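Local structure of 457aa long hypothetical protein (Pyrococcus horikoshii, 2CSU) at residues M282-S287 against L422-G427; G306-D311 against E432-V437. The protein is of unknown function but combines a CoA-binding, Rossmann-type domain with two domains related to succinyl-CoA ligase. One frame throughout, in Å; residues are numbered along the deposited sequence.

Contact 1. Residues M282-S287 against L422-G427; sequences MARAFS and LLEKNG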
HETATM    1  N   MSE A 282      -7.610  -8.342   6.564  1.00 23.86           N
HETATM    2  CA  MSE A 282      -8.274  -9.157   7.573  1.00 24.85           C
HETATM    3  C   MSE A 282      -9.067 -10.306   6.946  1.00 23.40           C
HETATM    4  O   MSE A 282      -9.238 -11.372   7.521  1.00 23.23           O
HETATM    5  CB  MSE A 282      -9.225  -8.257   8.364  1.00 26.06           C
HETATM    6  CG  MSE A 282      -8.498  -7.404   9.406  1.00 30.75           C
HETATM    7 SE   MSE A 282      -9.562  -6.146  10.124  1.00 37.56          SE
HETATM    8  CE  MSE A 282     -10.897  -7.227  10.658  1.00 29.44           C
ATOM      9  N   ALA A 283      -9.590 -10.043   5.736  1.00 22.32           N
ATOM     10  CA  ALA A 283     -10.498 -11.002   5.116  1.00 22.59           C
ATOM     11  C   ALA A 283      -9.766 -12.183   4.473  1.00 22.89           C
ATOM     12  O   ALA A 283     -10.214 -13.323   4.506  1.00 23.35           O
ATOM     13  CB  ALA A 283     -11.321 -10.259   4.062  1.00 21.12           C
ATOM     14  N   ARG A 284      -8.622 -11.873   3.838  1.00 22.83           N
ATOM     15  CA  ARG A 284      -7.945 -12.912   3.073  1.00 24.05           C
ATOM     16  C   ARG A 284      -6.959 -13.693   3.943  1.00 24.54           C
ATOM     17  O   ARG A 284      -6.107 -14.425   3.457  1.00 24.53           O
ATOM     18  CB  ARG A 284      -7.201 -12.243   1.916  1.00 24.58           C
ATOM     19  CG  ARG A 284      -5.981 -11.454   2.388  1.00 24.66           C
ATOM     20  CD  ARG A 284      -4.938 -11.288   1.277  1.00 27.48           C
ATOM     21  NE  ARG A 284      -4.186 -10.042   1.458  1.00 26.02           N
ATOM     22  CZ  ARG A 284      -2.855 -10.090   1.265  1.00 26.65           C
ATOM     23  NH1 ARG A 284      -2.275 -11.228   0.921  1.00 26.78           N
ATOM     24  NH2 ARG A 284      -2.125  -8.982   1.419  1.00 28.72           N
ATOM     25  N   ALA A 285      -7.096 -13.497   5.267  1.00 24.63           N
ATOM     26  CA  ALA A 285      -6.247 -14.238   6.191  1.00 25.54           C
ATOM     27  C   ALA A 285      -6.884 -15.571   6.576  1.00 26.57           C
ATOM     28  O   ALA A 285      -6.298 -16.405   7.255  1.00 26.01           O
ATOM     29  CB  ALA A 285      -6.043 -13.385   7.443  1.00 23.73           C
ATOM     30  N   PHE A 286      -8.148 -15.742   6.147  1.00 26.54           N
ATOM     31  CA  PHE A 286      -8.837 -16.978   6.495  1.00 27.65           C
ATOM     32  C   PHE A 286      -8.542 -18.090   5.485  1.00 29.21           C
ATOM     33  O   PHE A 286      -9.324 -19.010   5.288  1.00 29.94           O
ATOM     34  CB  PHE A 286     -10.339 -16.694   6.531  1.00 27.37           C
ATOM     35  CG  PHE A 286     -10.662 -15.811   7.702  1.00 26.87           C
ATOM     36  CD1 PHE A 286     -10.809 -16.372   8.965  1.00 27.21           C
ATOM     37  CD2 PHE A 286     -10.826 -14.449   7.517  1.00 26.98           C
ATOM     38  CE1 PHE A 286     -11.122 -15.560  10.047  1.00 28.12           C
ATOM     39  CE2 PHE A 286     -11.137 -13.641   8.608  1.00 28.18           C
ATOM     40  CZ  PHE A 286     -11.285 -14.191   9.874  1.00 27.94           C
ATOM     41  N   SER A 287      -7.382 -17.948   4.815  1.00 30.20           N
ATOM     42  CA  SER A 287      -6.868 -19.061   4.029  1.00 32.18           C
ATOM     43  C   SER A 287      -6.100 -20.025   4.935  1.00 32.12           C
ATOM     44  O   SER A 287      -5.664 -21.102   4.542  1.00 31.96           O
ATOM     45  CB  SER A 287      -5.937 -18.495   2.954  1.00 31.97           C
ATOM     46  OG  SER A 287      -4.578 -18.717   3.337  1.00 35.22           O
ATOM     47  N   LEU A 422       4.787 -17.096  -4.572  1.00 37.43           N
ATOM     48  CA  LEU A 422       5.003 -18.472  -4.135  1.00 36.17           C
ATOM     49  C   LEU A 422       4.317 -18.789  -2.809  1.00 35.31           C
ATOM     50  O   LEU A 422       3.801 -19.891  -2.622  1.00 34.82           O
ATOM     51  CB  LEU A 422       6.503 -18.755  -4.029  1.00 36.68           C
ATOM     52  CG  LEU A 422       6.918 -20.163  -3.584  1.00 36.88           C
ATOM     53  CD1 LEU A 422       6.391 -21.225  -4.560  1.00 37.29           C
ATOM     54  CD2 LEU A 422       8.435 -20.226  -3.510  1.00 36.40           C
ATOM     55  N   LEU A 423       4.335 -17.840  -1.875  1.00 35.60           N
ATOM     56  CA  LEU A 423       3.673 -18.053  -0.588  1.00 34.89           C
ATOM     57  C   LEU A 423       2.159 -18.073  -0.816  1.00 35.10           C
ATOM     58  O   LEU A 423       1.462 -18.987  -0.363  1.00 34.81           O
ATOM     59  CB  LEU A 423       4.033 -16.935   0.396  1.00 34.56           C
ATOM     60  CG  LEU A 423       5.501 -16.880   0.826  1.00 34.66           C
ATOM     61  CD1 LEU A 423       5.857 -15.499   1.340  1.00 32.80           C
ATOM     62  CD2 LEU A 423       5.747 -17.942   1.885  1.00 33.85           C
ATOM     63  N   GLU A 424       1.660 -17.064  -1.523  1.00 35.29           N
ATOM     64  CA  GLU A 424       0.223 -17.077  -1.777  1.00 36.72           C
ATOM     65  C   GLU A 424      -0.217 -18.346  -2.514  1.00 37.54           C
ATOM     66  O   GLU A 424      -1.329 -18.835  -2.364  1.00 37.30           O
ATOM     67  CB  GLU A 424      -0.126 -15.842  -2.608  1.00 36.79           C
ATOM     68  CG  GLU A 424       0.246 -14.542  -1.894  1.00 36.34           C
ATOM     69  CD  GLU A 424      -0.873 -14.145  -0.958  1.00 36.87           C
ATOM     70  OE1 GLU A 424      -1.962 -14.685  -1.082  1.00 37.51           O
ATOM     71  OE2 GLU A 424      -0.644 -13.285  -0.108  1.00 35.28           O
ATOM     72  N   LYS A 425       0.692 -18.861  -3.363  1.00 38.86           N
ATOM     73  CA  LYS A 425       0.368 -20.060  -4.129  1.00 38.74           C
ATOM     74  C   LYS A 425       0.244 -21.292  -3.228  1.00 37.58           C
ATOM     75  O   LYS A 425      -0.191 -22.362  -3.637  1.00 38.97           O
ATOM     76  CB  LYS A 425       1.473 -20.282  -5.164  1.00 39.90           C
ATOM     77  CG  LYS A 425       1.387 -21.659  -5.824  1.00 41.88           C
ATOM     78  CD  LYS A 425       2.734 -22.114  -6.393  1.00 43.61           C
ATOM     79  CE  LYS A 425       2.769 -22.080  -7.925  1.00 43.81           C
ATOM     80  NZ  LYS A 425       3.754 -23.046  -8.416  1.00 46.00           N
ATOM     81  N   ASN A 426       0.684 -21.126  -1.967  1.00 36.49           N
ATOM     82  CA  ASN A 426       0.612 -22.239  -1.028  1.00 34.65           C
ATOM     83  C   ASN A 426      -0.350 -21.946   0.129  1.00 33.00           C
ATOM     84  O   ASN A 426      -0.301 -22.556   1.187  1.00 33.11           O
ATOM     85  CB  ASN A 426       2.019 -22.507  -0.489  1.00 36.15           C
ATOM     86  CG  ASN A 426       2.802 -23.319  -1.489  1.00 37.26           C
ATOM     87  OD1 ASN A 426       2.934 -24.534  -1.379  1.00 37.70           O
ATOM     88  ND2 ASN A 426       3.356 -22.608  -2.487  1.00 36.60           N
ATOM     89  N   GLY A 427      -1.221 -20.943  -0.091  1.00 31.86           N
ATOM     90  CA  GLY A 427      -2.208 -20.607   0.933  1.00 30.41           C
ATOM     91  C   GLY A 427      -1.590 -19.811   2.087  1.00 29.58           C
ATOM     92  O   GLY A 427      -2.208 -19.583   3.119  1.00 30.27           O
TER

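Contact 2. Residues G306-D311 against E432-V437; sequences GVLTAD and ERPEDV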
ATOM      1  N   GLY A 306      10.515  -6.232  12.621  1.00 28.50           N
ATOM      2  CA  GLY A 306       9.982  -7.021  13.709  1.00 28.97           C
ATOM      3  C   GLY A 306       9.409  -6.166  14.833  1.00 29.25           C
ATOM      4  O   GLY A 306       8.335  -6.467  15.366  1.00 29.65           O
ATOM      5  N   VAL A 307      10.121  -5.105  15.205  1.00 29.31           N
ATOM      6  CA  VAL A 307       9.649  -4.236  16.284  1.00 29.98           C
ATOM      7  C   VAL A 307       8.364  -3.547  15.846  1.00 29.48           C
ATOM      8  O   VAL A 307       7.394  -3.494  16.594  1.00 30.38           O
ATOM      9  CB  VAL A 307      10.713  -3.184  16.671  1.00 29.42           C
ATOM     10  CG1 VAL A 307      12.049  -3.869  16.879  1.00 29.06           C
ATOM     11  CG2 VAL A 307      10.811  -2.107  15.620  1.00 30.34           C
ATOM     12  N   LEU A 308       8.346  -3.040  14.618  1.00 29.28           N
ATOM     13  CA  LEU A 308       7.145  -2.397  14.106  1.00 29.24           C
ATOM     14  C   LEU A 308       6.009  -3.412  14.131  1.00 28.87           C
ATOM     15  O   LEU A 308       4.912  -3.106  14.596  1.00 28.65           O
ATOM     16  CB  LEU A 308       7.361  -1.897  12.681  1.00 28.97           C
ATOM     17  CG  LEU A 308       8.226  -0.649  12.522  1.00 28.56           C
ATOM     18  CD1 LEU A 308       8.398  -0.330  11.043  1.00 28.19           C
ATOM     19  CD2 LEU A 308       7.579   0.525  13.254  1.00 28.01           C
ATOM     20  N   THR A 309       6.262  -4.627  13.648  1.00 27.45           N
ATOM     21  CA  THR A 309       5.197  -5.623  13.661  1.00 25.89           C
ATOM     22  C   THR A 309       4.758  -5.946  15.085  1.00 26.50           C
ATOM     23  O   THR A 309       3.571  -6.163  15.343  1.00 26.22           O
ATOM     24  CB  THR A 309       5.605  -6.942  12.993  1.00 24.60           C
ATOM     25  OG1 THR A 309       5.991  -6.711  11.629  1.00 23.13           O
ATOM     26  CG2 THR A 309       4.435  -7.897  13.029  1.00 20.99           C
ATOM     27  N   ALA A 310       5.702  -6.001  16.012  1.00 27.11           N
ATOM     28  CA  ALA A 310       5.330  -6.292  17.400  1.00 28.55           C
ATOM     29  C   ALA A 310       4.415  -5.171  17.908  1.00 28.28           C
ATOM     30  O   ALA A 310       3.375  -5.439  18.474  1.00 28.68           O
ATOM     31  CB  ALA A 310       6.573  -6.415  18.278  1.00 28.00           C
ATOM     32  N   ASP A 311       4.797  -3.919  17.691  1.00 29.76           N
ATOM     33  CA  ASP A 311       3.969  -2.791  18.112  1.00 30.94           C
ATOM     34  C   ASP A 311       2.542  -2.954  17.597  1.00 32.11           C
ATOM     35  O   ASP A 311       1.590  -2.928  18.371  1.00 33.54           O
ATOM     36  CB  ASP A 311       4.530  -1.463  17.574  1.00 31.97           C
ATOM     37  CG  ASP A 311       5.603  -0.851  18.479  1.00 33.60           C
ATOM     38  OD1 ASP A 311       5.759  -1.306  19.640  1.00 34.94           O
ATOM     39  OD2 ASP A 311       6.285   0.102  18.029  1.00 34.17           O
ATOM     40  N   GLU A 432       2.862  -6.743   3.053  1.00 23.24           N
ATOM     41  CA  GLU A 432       4.030  -5.912   2.821  1.00 23.86           C
ATOM     42  C   GLU A 432       4.127  -4.830   3.892  1.00 23.00           C
ATOM     43  O   GLU A 432       5.075  -4.047   3.903  1.00 23.78           O
ATOM     44  CB  GLU A 432       3.945  -5.287   1.407  1.00 25.72           C
ATOM     45  CG  GLU A 432       5.068  -4.315   1.044  1.00 30.44           C
ATOM     46  CD  GLU A 432       5.345  -4.243  -0.466  1.00 32.42           C
ATOM     47  OE1 GLU A 432       5.936  -3.235  -0.925  1.00 32.78           O
ATOM     48  OE2 GLU A 432       4.987  -5.202  -1.192  1.00 34.58           O
ATOM     49  N   ARG A 433       3.155  -4.815   4.799  1.00 23.36           N
ATOM     50  CA  ARG A 433       3.104  -3.822   5.874  1.00 24.60           C
ATOM     51  C   ARG A 433       2.961  -4.425   7.269  1.00 23.88           C
ATOM     52  O   ARG A 433       2.221  -5.375   7.470  1.00 23.22           O
ATOM     53  CB  ARG A 433       1.915  -2.877   5.686  1.00 25.12           C
ATOM     54  CG  ARG A 433       1.838  -2.159   4.352  1.00 28.89           C
ATOM     55  CD  ARG A 433       0.697  -1.163   4.381  1.00 31.37           C
ATOM     56  NE  ARG A 433       0.641  -0.373   3.163  1.00 35.39           N
ATOM     57  CZ  ARG A 433       0.003  -0.741   2.056  1.00 36.81           C
ATOM     58  NH1 ARG A 433      -0.648  -1.900   2.022  1.00 37.49           N
ATOM     59  NH2 ARG A 433       0.021   0.050   0.984  1.00 35.70           N
ATOM     60  N   PRO A 434       3.666  -3.865   8.254  1.00 23.74           N
ATOM     61  CA  PRO A 434       3.546  -4.400   9.609  1.00 24.72           C
ATOM     62  C   PRO A 434       2.094  -4.306  10.083  1.00 25.06           C
ATOM     63  O   PRO A 434       1.584  -5.230  10.708  1.00 24.83           O
ATOM     64  CB  PRO A 434       4.481  -3.500  10.411  1.00 24.27           C
ATOM     65  CG  PRO A 434       5.574  -3.238   9.435  1.00 23.99           C
ATOM     66  CD  PRO A 434       4.803  -2.932   8.161  1.00 24.91           C
ATOM     67  N   GLU A 435       1.423  -3.199   9.761  1.00 25.07           N
ATOM     68  CA  GLU A 435       0.031  -3.033  10.188  1.00 25.59           C
ATOM     69  C   GLU A 435      -0.918  -4.012   9.510  1.00 25.25           C
ATOM     70  O   GLU A 435      -1.901  -4.450  10.108  1.00 26.07           O
ATOM     71  CB  GLU A 435      -0.452  -1.594   9.947  1.00 26.50           C
ATOM     72  CG  GLU A 435      -0.263  -1.072   8.532  1.00 26.64           C
ATOM     73  CD  GLU A 435       1.116  -0.506   8.309  1.00 27.91           C
ATOM     74  OE1 GLU A 435       2.091  -1.073   8.871  1.00 27.92           O
ATOM     75  OE2 GLU A 435       1.227   0.499   7.564  1.00 28.00           O
ATOM     76  N   ASP A 436      -0.618  -4.365   8.268  1.00 24.95           N
ATOM     77  CA  ASP A 436      -1.460  -5.293   7.515  1.00 24.73           C
ATOM     78  C   ASP A 436      -1.411  -6.712   8.073  1.00 24.32           C
ATOM     79  O   ASP A 436      -2.449  -7.352   8.255  1.00 24.96           O
ATOM     80  CB  ASP A 436      -1.034  -5.297   6.042  1.00 27.14           C
ATOM     81  CG  ASP A 436      -1.504  -4.051   5.288  1.00 27.80           C
ATOM     82  OD1 ASP A 436      -1.289  -3.978   4.059  1.00 27.32           O
ATOM     83  OD2 ASP A 436      -2.088  -3.150   5.919  1.00 28.40           O
ATOM     84  N   VAL A 437      -0.210  -7.218   8.349  1.00 22.93           N
ATOM     85  CA  VAL A 437      -0.093  -8.566   8.887  1.00 21.39           C
ATOM     86  C   VAL A 437      -0.708  -8.579  10.301  1.00 21.52           C
ATOM     87  O   VAL A 437      -1.329  -9.556  10.702  1.00 21.06           O
ATOM     88  CB  VAL A 437       1.410  -9.050   8.884  1.00 22.11           C
ATOM     89  CG1 VAL A 437       2.270  -8.168   9.768  1.00 19.45           C
ATOM     90  CG2 VAL A 437       1.507 -10.526   9.308  1.00 21.36           C
TER

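Contact 1. Residues M282-S287 against L422-G427
Arg284 reaches out from the end of helix 276-283 to Glu424 on helix 417-424, a helix closed by a Schellman motif with Gly427 at the C-prime position. The pair joins the flavodoxin-like region to the Ligase-CoA region of the chain, and the whole contact lies at the surface. At its firmly tied end, Arg284 NH1 meets Glu424 OE2 at 2.8 Å in a salt bridge; the oxygen lies at the edge of the guanidinium, in its plane, while the carboxylate plane is turned 35° away. The bend of Glu424 at chi2 (-85°) brings OE2 to NH1, and the two side chains cross at about a right angle. Both partners are tied again to strand 430-431: OE2 accepts from Thr430 N, NH1 donates to Thr430 O, and the guanidinium makes a cation-pi contact with Tyr431. At the other end two turns meet through one hydroxyl and one carbonyl. Ser287 OG comes to 2.5 Å from Gly427 O, and that oxygen accepts a hydrogen bond from Gln288 NE2. One residue before Gly427, Asn426 ND2 donates to Leu422 O at 2.8 Å, nearly in line with the C=O bond.

Contact 2. Residues G306-D311 against E432-V437
Pro434, in the first turn of helix 434-450, packs against Leu308 and Thr309 of helix 303-314, joining two helices of the Ligase-CoA region, which has an alpha/beta architecture with a largely parallel sheet. The contact between the segments is entirely van der Waals. Leu308 CB rests on Pro434 CG at 3.9 Å, touching with the root of its side chain rather than its methyls. Thr309 lies across the proline at about a right angle and brings OG1 to 3.8 Å from Pro434 CB; the backbones are close here, with Thr309 CA and Pro434 CA 4.5 Å apart. One turn along the second helix, Val437 CG1 meets Thr309 CG2 at 3.9 Å. That methyl of Thr309 stands anti to its own backbone N, while OG1 (chi1 -59°) sits beside the N and is hydrogen-bonded to Pro305 O. Ile375 and Ile373 of strand 371-377 receive Thr309 and Val437, respectively.

Charged interactions lie within 432-437 and beyond it. Arg433, the N-cap residue, sends NH1 forward to Asp436 OD1 at 3.0 Å, a salt bridge on the syn side of the carboxylate, 22° out of its plane. Its NE forms a second salt bridge with Asp277 of the second subunit, whose Leu161 also packs on Leu308.

The hydrogen bond to Pro305 O lets Thr309 OG1 lie against the apolar proline ring in a buried place with a polar partner in its own helix, and close fit, without a cross-helix hydrogen bond, joins the two segments.

Contact 1 is a surface contact between the flavodoxin-like and Ligase-CoA regions, whereas contact 2 is buried within the Ligase-CoA region. Their centres lie about 17 Å apart, and their nearest atoms, about 6 Å apart, do not touch. Their segments alternate along the chain, and strand 430-431 links them: it follows 422-427, leads into helix 434-450, and its Tyr431 touches Arg284 of contact 1 as well as Asp436 and Val437 of contact 2. Helix 434-450 also receives Met282, Ala285 and Phe286 of 282-287. Contact 1 is polar, with a salt bridge at one end and a hydroxyl beside a carbonyl at the other; apolar packing makes contact 2, while Arg433 and Asp436 pair with each other, and Arg433 also with Asp277 of the second subunit.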